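Local coordinates for protein pentalenene synthase (Streptomyces chartreusis NRRL 3882, PDB 6Q4S) that probably converts (2E,6E)-farnesyl diphosphate into the bicyclic sesquiterpenol 7-epi-alpha-eudesmol by a magnesium-dependent 1,10-cyclisation, at residues 216-219 and 220-224; 132-135 and 136-140; 29-33 and 34-38. All coordinates share one frame; numbering follows the deposited sequence.

Contact 1 of 3, residues 216-219 and 220-224; sequences ADTI and GFMND
Ala216 O takes the amide of Gly220 (N to O 2.9 Å), the first of four successive i to i+4 bonds that join residues 216-219 to 220-223 in the middle of helix 206-228. Asp217 does two things with one carbonyl: its O accepts Phe221 N, almost in line with the C=O bond (165°), and also lies over one face of the Phe221 ring, nearer the rim than the centre, with Phe221 CG 3.2 Å from Asp217 O. The aromatic ring thus folds back along the helix, where CE2 reaches Asp217 CB at 4.2 Å, while the buried Asp217 carboxylate makes a salt bridge, through OD1, with Arg178 NE. Thr218 has its methyl anti to the backbone N, which sends CG2 alongside the Met222 side chain at 4.1 Å from SD; OG1, on the other branch, bonds back to Leu214 O. Ile219 runs side by side with Asn223, its CG2 3.8 Å from Asn223 ND2, and its O accepts Asn223 N at 3.0 Å. The Asn223 amide is steadied from outside by Asn308 ND2, which meets OD1. Helices 252-284 and 288-313 pack against Phe221 and Ile219 respectively. Asn223, with Ser227 one turn later and Glu231 beyond, is consistent with the NSE magnesium-binding motif of class I terpene synthases, and the regular helical spacing would probably place these side chains on one face for a metal ion.

Contact 2 of 3, residues 132-135 and 136-140; sequences HGMS and LTWQT
Met134 lays its terminal methyl over the indole of Trp138: CE sits 3.6 Å from the centroid of the five-membered ring and only 9° off its normal, a CH-pi contact. The sulfur follows at longer range, SD 4.9 Å from the centroid of the six-membered ring and above the same indole, a Met-aromatic contact. Bends at chi2 and chi3 curl the methionine chain so that CE lands over the indole, while CB, nearer the backbone, meets its rim carbon CE3 at 3.5 Å. Next to this, Ser135 is the N-cap of helix 136-161. Its OG, held between the backbone N and the carbonyl carbon (chi1 79°), accepts Trp138 N at 3.0 Å, while Ser135 O takes Gln139 N. The Gln139 side chain, extended beyond CG, reaches back past the cap, and NE2 gives a bond of 2.9 Å to Met134 O, the carbonyl lying close to the amide plane but the donor standing above the carbonyl plane. Farther out, Glu197 OE1 hydrogen-bonds Ser135 OG, and Asp188 O holds Trp138 NE1, fixing the turn of the indole. Thr140 reaches Arg148 of the second subunit. Two polar side chains therefore satisfy backbone groups at the helix start while the methionine and indole pack apolar surfaces together, and the Glu197 carboxylate would probably be stabilised by lying near the positive end of the helix dipole.

Contact 3 of 3, residues 29-33 and 34-38; sequences WVWEM and RLVRS
Val36 presses one methyl onto the indole of Trp31. CG2 lies over the centre of the ring system, 3.6 Å from CE2, and the CH-pi line from CG2 to the five-membered ring tilts 16° from the normal; the two side chains cross at about a right angle. Trp31 points its first bond away from the 34-38 segment, but chi1 of -77° sets CG beside the backbone N and the long indole swings back, so that CH2 comes within 3.7 Å of Ser38 C. The same Val36 methyl also touches Val30 CG2 at 4.1 Å. With an alanine at Trp31 the broad surface under Val36 CG2 is gone, which would probably open a gap between the helix end and residues 36-38 and deprive Phe42 of a ring neighbour. Trp29, with CG anti to its N (chi1 -178°), brings the far end of its indole to Leu35, CZ3 to CD1 3.4 Å, while Met33 CG covers one face of the ring; Trp29 NE1 is held outside by Glu125. Leu35 reaches Met33 as well, through CG to CB at 4.1 Å. Beneath these side chains the backbone turns at Arg34, whose phi is positive: Leu35 N bonds to Val30 O at 3.0 Å, and Arg34 N to Trp31 O at 3.1 Å from well above the carbonyl plane. The apolar touch of Val30 CB on Leu35 CB accompanies this pair of bonds. Ser38 then caps the following helix, its OG bonded to Gly41 N. Together these features make a Schellman motif with its hydrophobic contact, ending helix 19-32 and leading the chain into helix 39-47.

In the fold
The three contacts follow one another along the chain in the order 3, 2, 1, and none touches another. Their centres form a nearly even triangle, 28 to 30 Å on a side, in this all-helical fold. Contact 3 closes helix 19-32, contact 2 opens helix 136-161, and contact 1 sits within helix 206-228, nearer the centre of the chain and across that centre from both others. Helix 118-131 links the two peripheral contacts, as it packs on Trp29 and Met33 of one and Trp138 and Gln139 of the other. Contact 1 probably belongs to the metal site, whereas contact 2 lies away from it, beside the second subunit.

Contact 1 of 3, residues 216-219 and 220-224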
loop_
_atom_site.group_PDB
_atom_site.type_symbol
_atom_site.label_atom_id
_atom_site.label_comp_id
_atom_site.label_asym_id
_atom_site.label_seq_id
_atom_site.Cartn_x
_atom_site.Cartn_y
_atom_site.Cartn_z
ATOM N N ALA A 216 9.925 -11.520 -12.067
ATOM C CA ALA A 216 9.446 -10.354 -12.787
ATOM C C ALA A 216 10.428 -9.988 -13.956
ATOM O O ALA A 216 10.015 -9.640 -15.080
ATOM C CB ALA A 216 9.314 -9.197 -11.851
ATOM N N ASP A 217 11.716 -10.089 -13.693
ATOM C CA ASP A 217 12.722 -9.831 -14.798
ATOM C C ASP A 217 12.492 -10.772 -15.965
ATOM O O ASP A 217 12.354 -10.339 -17.108
ATOM C CB ASP A 217 14.154 -10.007 -14.317
ATOM C CG ASP A 217 14.555 -8.969 -13.288
ATOM O OD1 ASP A 217 13.890 -7.890 -13.184
ATOM O OD2 ASP A 217 15.517 -9.251 -12.554
ATOM N N THR A 218 12.418 -12.058 -15.644
ATOM C CA THR A 218 12.323 -13.101 -16.618
ATOM C C THR A 218 11.149 -12.867 -17.438
ATOM O O THR A 218 11.227 -12.865 -18.644
ATOM C CB THR A 218 12.214 -14.459 -15.929
ATOM O OG1 THR A 218 13.372 -14.681 -15.141
ATOM C CG2 THR A 218 12.060 -15.599 -16.921
ATOM N N ILE A 219 10.008 -12.638 -16.814
ATOM C CA ILE A 219 8.777 -12.460 -17.586
ATOM C C ILE A 219 8.786 -11.181 -18.385
ATOM O O ILE A 219 8.346 -11.186 -19.517
ATOM C CB ILE A 219 7.512 -12.537 -16.688
ATOM C CG1 ILE A 219 7.378 -13.937 -16.158
ATOM C CG2 ILE A 219 6.255 -12.119 -17.479
ATOM C CD1 ILE A 219 6.573 -14.004 -14.867
ATOM N N GLY A 220 9.307 -10.086 -17.823
ATOM C CA GLY A 220 9.308 -8.800 -18.595
ATOM C C GLY A 220 10.212 -8.909 -19.826
ATOM O O GLY A 220 9.876 -8.416 -20.910
ATOM N N PHE A 221 11.340 -9.578 -19.648
ATOM C CA PHE A 221 12.312 -9.748 -20.771
ATOM C C PHE A 221 11.763 -10.714 -21.850
ATOM O O PHE A 221 11.906 -10.452 -23.042
ATOM C CB PHE A 221 13.628 -10.264 -20.255
ATOM C CG PHE A 221 14.407 -9.282 -19.376
ATOM C CD1 PHE A 221 14.108 -7.926 -19.274
ATOM C CD2 PHE A 221 15.454 -9.770 -18.631
ATOM C CE1 PHE A 221 14.841 -7.079 -18.409
ATOM C CE2 PHE A 221 16.186 -8.940 -17.776
ATOM C CZ PHE A 221 15.897 -7.615 -17.676
ATOM N N MET A 222 11.078 -11.808 -21.444
ATOM C CA MET A 222 10.410 -12.686 -22.438
ATOM C C MET A 222 9.340 -11.961 -23.185
ATOM O O MET A 222 9.218 -12.066 -24.415
ATOM C CB MET A 222 9.803 -13.946 -21.758
ATOM C CG MET A 222 10.866 -14.869 -21.178
ATOM S SD MET A 222 10.411 -16.533 -20.518
ATOM C CE MET A 222 9.273 -16.869 -21.778
ATOM N N ASN A 223 8.540 -11.189 -22.464
ATOM C CA ASN A 223 7.576 -10.403 -23.127
ATOM C C ASN A 223 8.164 -9.356 -24.077
ATOM O O ASN A 223 7.571 -9.146 -25.128
ATOM C CB ASN A 223 6.609 -9.721 -22.173
ATOM C CG ASN A 223 5.690 -10.714 -21.430
ATOM O OD1 ASN A 223 5.721 -11.913 -21.668
ATOM N ND2 ASN A 223 4.908 -10.197 -20.514
ATOM N N ASP A 224 9.292 -8.707 -23.745
ATOM C CA ASP A 224 9.926 -7.806 -24.728
ATOM C C ASP A 224 10.428 -8.569 -25.989
ATOM O O ASP A 224 10.236 -8.104 -27.059
ATOM C CB ASP A 224 11.110 -7.095 -24.110
ATOM C CG ASP A 224 10.705 -6.023 -23.062
ATOM O OD1 ASP A 224 9.480 -5.856 -22.726
ATOM O OD2 ASP A 224 11.646 -5.295 -22.638
#

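Contact 2 of 3, residues 132-135 and 136-140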
loop_
_atom_site.group_PDB
_atom_site.type_symbol
_atom_site.label_atom_id
_atom_site.label_comp_id
_atom_site.label_asym_id
_atom_site.label_seq_id
_atom_site.Cartn_x
_atom_site.Cartn_y
_atom_site.Cartn_z
ATOM N N HIS A 132 -11.747 -11.116 -0.640
ATOM C CA HIS A 132 -12.651 -11.921 0.204
ATOM C C HIS A 132 -11.908 -13.118 0.831
ATOM O O HIS A 132 -11.227 -13.860 0.149
ATOM C CB HIS A 132 -13.897 -12.385 -0.579
ATOM C CG HIS A 132 -14.844 -13.162 0.272
ATOM N ND1 HIS A 132 -15.646 -12.563 1.230
ATOM C CD2 HIS A 132 -15.045 -14.493 0.385
ATOM C CE1 HIS A 132 -16.325 -13.498 1.865
ATOM N NE2 HIS A 132 -15.970 -14.676 1.381
ATOM N N GLY A 133 -11.986 -13.244 2.158
ATOM C CA GLY A 133 -11.364 -14.370 2.850
ATOM C C GLY A 133 -9.872 -14.229 3.070
ATOM O O GLY A 133 -9.261 -15.112 3.610
ATOM N N MET A 134 -9.277 -13.105 2.676
ATOM C CA MET A 134 -7.846 -12.963 2.765
ATOM C C MET A 134 -7.505 -12.126 3.977
ATOM O O MET A 134 -8.188 -11.175 4.274
ATOM C CB MET A 134 -7.297 -12.265 1.445
ATOM C CG MET A 134 -7.624 -13.016 0.154
ATOM S SD MET A 134 -7.056 -14.728 0.146
ATOM C CE MET A 134 -5.279 -14.686 0.299
ATOM N N SER A 135 -6.384 -12.403 4.609
ATOM C CA SER A 135 -5.953 -11.684 5.777
ATOM C C SER A 135 -5.578 -10.196 5.468
ATOM O O SER A 135 -5.313 -9.841 4.328
ATOM C CB SER A 135 -4.745 -12.379 6.384
ATOM O OG SER A 135 -3.544 -12.071 5.659
ATOM N N LEU A 136 -5.544 -9.388 6.494
ATOM C CA LEU A 136 -5.057 -8.032 6.401
ATOM C C LEU A 136 -3.580 -7.988 5.862
ATOM O O LEU A 136 -3.232 -7.123 5.060
ATOM C CB LEU A 136 -5.176 -7.304 7.760
ATOM C CG LEU A 136 -4.776 -5.807 7.686
ATOM C CD1 LEU A 136 -5.728 -5.038 6.764
ATOM C CD2 LEU A 136 -4.794 -5.240 9.093
ATOM N N THR A 137 -2.781 -8.966 6.263
ATOM C CA THR A 137 -1.393 -9.089 5.840
ATOM C C THR A 137 -1.350 -9.247 4.305
ATOM O O THR A 137 -0.557 -8.589 3.651
ATOM C CB THR A 137 -0.669 -10.283 6.567
ATOM O OG1 THR A 137 -0.538 -9.990 7.957
ATOM C CG2 THR A 137 0.746 -10.537 6.025
ATOM N N TRP A 138 -2.186 -10.123 3.759
ATOM C CA TRP A 138 -2.201 -10.363 2.333
ATOM C C TRP A 138 -2.730 -9.123 1.597
ATOM O O TRP A 138 -2.172 -8.726 0.554
ATOM C CB TRP A 138 -3.050 -11.596 1.963
ATOM C CG TRP A 138 -3.053 -11.834 0.505
ATOM C CD1 TRP A 138 -2.165 -12.625 -0.189
ATOM C CD2 TRP A 138 -3.914 -11.250 -0.475
ATOM N NE1 TRP A 138 -2.456 -12.583 -1.521
ATOM C CE2 TRP A 138 -3.534 -11.772 -1.729
ATOM C CE3 TRP A 138 -4.993 -10.367 -0.422
ATOM C CZ2 TRP A 138 -4.126 -11.356 -2.905
ATOM C CZ3 TRP A 138 -5.594 -9.974 -1.589
ATOM C CH2 TRP A 138 -5.215 -10.501 -2.805
ATOM N N GLN A 139 -3.801 -8.495 2.115
ATOM C CA GLN A 139 -4.384 -7.338 1.471
ATOM C C GLN A 139 -3.382 -6.168 1.420
ATOM O O GLN A 139 -3.342 -5.440 0.422
ATOM C CB GLN A 139 -5.678 -6.902 2.179
ATOM C CG GLN A 139 -6.759 -7.925 2.066
ATOM C CD GLN A 139 -8.014 -7.506 2.824
ATOM O OE1 GLN A 139 -8.488 -6.433 2.614
ATOM N NE2 GLN A 139 -8.539 -8.353 3.650
ATOM N N THR A 140 -2.615 -5.999 2.462
ATOM C CA THR A 140 -1.565 -4.948 2.513
ATOM C C THR A 140 -0.468 -5.201 1.496
ATOM O O THR A 140 -0.096 -4.314 0.765
ATOM C CB THR A 140 -0.954 -4.910 3.901
ATOM O OG1 THR A 140 -1.929 -4.364 4.794
ATOM C CG2 THR A 140 0.311 -4.095 3.957
#

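Contact 3 of 3, residues 29-33 and 34-38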
loop_
_atom_site.group_PDB
_atom_site.type_symbol
_atom_site.label_atom_id
_atom_site.label_comp_id
_atom_site.label_asym_id
_atom_site.label_seq_id
_atom_site.Cartn_x
_atom_site.Cartn_y
_atom_site.Cartn_z
ATOM N N TRP A 29 -19.526 -10.285 -18.990
ATOM C CA TRP A 29 -19.156 -9.275 -17.983
ATOM C C TRP A 29 -18.479 -8.046 -18.595
ATOM O O TRP A 29 -18.801 -6.921 -18.216
ATOM C CB TRP A 29 -18.328 -9.928 -16.920
ATOM C CG TRP A 29 -17.885 -9.017 -15.748
ATOM C CD1 TRP A 29 -18.536 -8.847 -14.541
ATOM C CD2 TRP A 29 -16.664 -8.264 -15.652
ATOM N NE1 TRP A 29 -17.796 -8.012 -13.723
ATOM C CE2 TRP A 29 -16.634 -7.667 -14.360
ATOM C CE3 TRP A 29 -15.594 -8.051 -16.514
ATOM C CZ2 TRP A 29 -15.584 -6.826 -13.938
ATOM C CZ3 TRP A 29 -14.531 -7.190 -16.096
ATOM C CH2 TRP A 29 -14.552 -6.593 -14.822
ATOM N N VAL A 30 -17.547 -8.217 -19.531
ATOM C CA VAL A 30 -16.900 -7.029 -20.101
ATOM C C VAL A 30 -17.916 -6.085 -20.747
ATOM O O VAL A 30 -17.772 -4.838 -20.701
ATOM C CB VAL A 30 -15.662 -7.257 -21.030
ATOM C CG1 VAL A 30 -14.618 -8.107 -20.333
ATOM C CG2 VAL A 30 -16.012 -7.844 -22.356
ATOM N N TRP A 31 -18.940 -6.651 -21.364
ATOM C CA TRP A 31 -20.088 -5.803 -21.810
ATOM C C TRP A 31 -21.007 -5.206 -20.726
ATOM O O TRP A 31 -21.406 -4.062 -20.767
ATOM C CB TRP A 31 -20.983 -6.631 -22.778
ATOM C CG TRP A 31 -20.426 -6.748 -24.107
ATOM C CD1 TRP A 31 -19.749 -7.815 -24.641
ATOM C CD2 TRP A 31 -20.514 -5.775 -25.123
ATOM N NE1 TRP A 31 -19.426 -7.555 -25.959
ATOM C CE2 TRP A 31 -19.868 -6.290 -26.260
ATOM C CE3 TRP A 31 -21.048 -4.497 -25.184
ATOM C CZ2 TRP A 31 -19.773 -5.579 -27.432
ATOM C CZ3 TRP A 31 -20.931 -3.782 -26.387
ATOM C CH2 TRP A 31 -20.304 -4.318 -27.467
ATOM N N GLU A 32 -21.347 -5.989 -19.755
ATOM C CA GLU A 32 -22.195 -5.543 -18.656
ATOM C C GLU A 32 -21.490 -4.367 -17.949
ATOM O O GLU A 32 -22.127 -3.381 -17.616
ATOM C CB GLU A 32 -22.351 -6.703 -17.672
ATOM C CG GLU A 32 -23.214 -6.431 -16.451
ATOM C CD GLU A 32 -23.031 -7.385 -15.304
ATOM O OE1 GLU A 32 -22.529 -8.507 -15.518
ATOM O OE2 GLU A 32 -23.404 -7.013 -14.162
ATOM N N MET A 33 -20.163 -4.453 -17.785
ATOM C CA MET A 33 -19.423 -3.368 -17.052
ATOM C C MET A 33 -18.992 -2.242 -17.965
ATOM O O MET A 33 -18.329 -1.304 -17.538
ATOM C CB MET A 33 -18.221 -3.974 -16.326
ATOM C CG MET A 33 -18.572 -5.084 -15.381
ATOM S SD MET A 33 -19.849 -4.652 -14.191
ATOM C CE MET A 33 -18.831 -3.567 -13.155
ATOM N N ARG A 34 -19.345 -2.322 -19.248
ATOM C CA ARG A 34 -19.132 -1.256 -20.205
ATOM C C ARG A 34 -17.654 -0.983 -20.465
ATOM O O ARG A 34 -17.300 0.109 -20.903
ATOM C CB ARG A 34 -19.917 0.017 -19.833
ATOM C CG ARG A 34 -21.393 -0.242 -19.592
ATOM C CD ARG A 34 -22.090 0.799 -18.728
ATOM N NE ARG A 34 -23.057 1.587 -19.493
ATOM C CZ ARG A 34 -24.231 1.150 -20.001
ATOM N NH1 ARG A 34 -24.651 -0.115 -19.866
ATOM N NH2 ARG A 34 -25.006 2.007 -20.669
ATOM N N LEU A 35 -16.830 -2.023 -20.307
ATOM C CA LEU A 35 -15.382 -1.959 -20.597
ATOM C C LEU A 35 -15.084 -1.986 -22.068
ATOM O O LEU A 35 -14.045 -1.505 -22.482
ATOM C CB LEU A 35 -14.642 -3.091 -19.892
ATOM C CG LEU A 35 -14.802 -2.985 -18.375
ATOM C CD1 LEU A 35 -14.211 -4.190 -17.698
ATOM C CD2 LEU A 35 -14.131 -1.690 -17.884
ATOM N N VAL A 36 -15.949 -2.619 -22.854
ATOM C CA VAL A 36 -15.922 -2.485 -24.286
ATOM C C VAL A 36 -17.251 -1.817 -24.677
ATOM O O VAL A 36 -18.316 -2.006 -23.999
ATOM C CB VAL A 36 -15.707 -3.823 -25.015
ATOM C CG1 VAL A 36 -14.472 -4.545 -24.521
ATOM C CG2 VAL A 36 -16.909 -4.720 -24.883
ATOM N N ARG A 37 -17.183 -1.081 -25.784
ATOM C CA ARG A 37 -18.285 -0.205 -26.248
ATOM C C ARG A 37 -18.800 -0.475 -27.688
ATOM O O ARG A 37 -19.794 0.083 -28.082
ATOM C CB ARG A 37 -17.825 1.265 -26.150
ATOM C CG ARG A 37 -17.460 1.728 -24.725
ATOM C CD ARG A 37 -16.940 3.168 -24.638
ATOM N NE ARG A 37 -15.728 3.416 -25.438
ATOM C CZ ARG A 37 -14.462 3.122 -25.088
ATOM N NH1 ARG A 37 -14.160 2.531 -23.917
ATOM N NH2 ARG A 37 -13.470 3.421 -25.931
ATOM N N SER A 38 -18.096 -1.292 -28.459
ATOM C CA SER A 38 -18.464 -1.610 -29.829
ATOM C C SER A 38 -18.092 -3.042 -30.120
ATOM O O SER A 38 -17.202 -3.626 -29.487
ATOM C CB SER A 38 -17.754 -0.682 -30.816
ATOM O OG SER A 38 -16.410 -1.060 -31.012
#